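Local structure of glycosyl hydrolase family 10 (Bacteroides intestinalis DSM 17393, 4QPW) at residues P63-G67 and K68-L72. The protein is the first carbohydrate-binding module of a modular family 10 glycosyl hydrolase that probably cleaves xylan, and binds xylohexaose. Sequence-based numbering, arbitrary orientation.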
# COMPACT_ATOMS: atom_id res chain seq x y z
N PRO A 63 -1.56 -5.33 -14.12
CA PRO A 63 -1.71 -5.43 -15.61
C PRO A 63 -1.26 -4.13 -16.22
O PRO A 63 -2.21 -3.36 -16.80
CB PRO A 63 -3.19 -5.58 -15.79
CG PRO A 63 -3.77 -4.70 -14.66
CD PRO A 63 -2.85 -5.02 -13.49
N ILE A 64 -0.18 -3.54 -15.88
CA ILE A 64 0.30 -2.27 -16.37
C ILE A 64 1.41 -2.48 -17.40
O ILE A 64 2.20 -3.40 -17.31
CB ILE A 64 0.65 -1.29 -15.26
CG1 ILE A 64 1.77 -1.78 -14.39
CG2 ILE A 64 -0.56 -0.86 -14.41
CD1 ILE A 64 2.12 -0.88 -13.17
N GLU A 65 1.42 -1.56 -18.36
CA GLU A 65 2.36 -1.62 -19.54
C GLU A 65 3.17 -0.38 -19.55
O GLU A 65 2.72 0.74 -19.36
CB GLU A 65 1.53 -1.69 -20.80
CG GLU A 65 0.66 -2.94 -20.87
CD GLU A 65 -0.35 -2.83 -22.03
OE1 GLU A 65 0.12 -3.11 -23.11
OE2 GLU A 65 -1.48 -2.35 -21.90
N ILE A 66 4.51 -0.54 -19.83
CA ILE A 66 5.42 0.57 -19.78
C ILE A 66 4.96 1.76 -20.65
O ILE A 66 4.55 1.55 -21.78
CB ILE A 66 6.88 0.10 -20.20
CG1 ILE A 66 7.90 1.23 -19.96
CG2 ILE A 66 6.94 -0.44 -21.65
CD1 ILE A 66 9.33 0.80 -20.22
N GLY A 67 5.04 2.91 -20.11
CA GLY A 67 4.74 4.12 -20.84
C GLY A 67 3.28 4.49 -20.89
O GLY A 67 2.95 5.62 -21.29
N LYS A 68 2.34 3.66 -20.44
CA LYS A 68 0.92 4.03 -20.35
C LYS A 68 0.60 4.74 -19.08
O LYS A 68 1.28 4.59 -18.06
CB LYS A 68 0.08 2.82 -20.57
CG LYS A 68 0.26 2.20 -21.95
CD LYS A 68 -0.79 1.19 -22.28
CE LYS A 68 -0.62 0.61 -23.69
NZ LYS A 68 0.78 0.14 -24.06
N GLU A 69 -0.44 5.57 -19.11
CA GLU A 69 -0.90 6.35 -17.96
C GLU A 69 -2.03 5.65 -17.18
O GLU A 69 -3.01 5.19 -17.77
CB GLU A 69 -1.44 7.67 -18.49
CG GLU A 69 -0.49 8.65 -19.19
CD GLU A 69 0.64 9.15 -18.34
OE1 GLU A 69 0.35 9.57 -17.16
OE2 GLU A 69 1.83 9.15 -18.85
N TYR A 70 -1.86 5.68 -15.86
CA TYR A 70 -2.82 5.05 -14.93
C TYR A 70 -2.97 5.88 -13.74
O TYR A 70 -2.24 6.85 -13.50
CB TYR A 70 -2.27 3.64 -14.47
CG TYR A 70 -1.96 2.69 -15.59
CD1 TYR A 70 -2.90 1.86 -16.12
CD2 TYR A 70 -0.64 2.61 -16.14
CE1 TYR A 70 -2.63 0.96 -17.12
CE2 TYR A 70 -0.38 1.76 -17.14
CZ TYR A 70 -1.35 0.92 -17.64
OH TYR A 70 -1.01 0.03 -18.64
N LYS A 71 -3.95 5.51 -12.87
CA LYS A 71 -3.99 5.96 -11.50
C LYS A 71 -3.86 4.79 -10.55
O LYS A 71 -4.42 3.69 -10.83
CB LYS A 71 -5.33 6.63 -11.12
CG LYS A 71 -5.59 7.91 -11.86
CD LYS A 71 -6.96 8.48 -11.50
CE LYS A 71 -7.30 9.74 -12.30
NZ LYS A 71 -8.65 10.30 -11.89
N LEU A 72 -3.15 4.96 -9.48
CA LEU A 72 -3.26 4.12 -8.30
C LEU A 72 -4.32 4.75 -7.37
O LEU A 72 -4.22 5.98 -7.09
CB LEU A 72 -1.92 4.09 -7.56
CG LEU A 72 -1.89 3.50 -6.18
CD1 LEU A 72 -2.17 2.01 -6.17
CD2 LEU A 72 -0.54 3.81 -5.48
O HOH W 1 -2.82 -1.61 -19.58
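The hydroxyl of Y70 is gripped twice: the backbone N of E65 donates to OH at 2.9 Å, bent to 151° at the hydrogen, and a water lies 2.6 Å from the same OH. The same water lies 2.8 Å from E65 OE2, bridging carboxylate and phenol. I64 packs over one face of the ring, its CG2 3.6 Å from the Y70 centroid and almost on the ring normal, a CH-pi contact. With CG1 in the slot between backbone N and carbonyl carbon (chi1 63°), CG2 lies beside the backbone N and over the ring. With an alanine in place of Y70, the E65 amide and the water would probably lose their shared phenolic partner, and I64 CG2 the ring that covers it. K68 N closes the turn on E65 O at 3.1 Å, nearly straight at 166°. The K68 side chain runs back across E65, its CD and CE near OE2, and bends at chi4 to bring NZ within a weak 3.4 Å salt bridge of OE1. G67, third in this type II beta turn, has a positive phi at which a side chain would jam against I66 O; the turn leads into strand 69-78 of the module's antiparallel beta-sandwich.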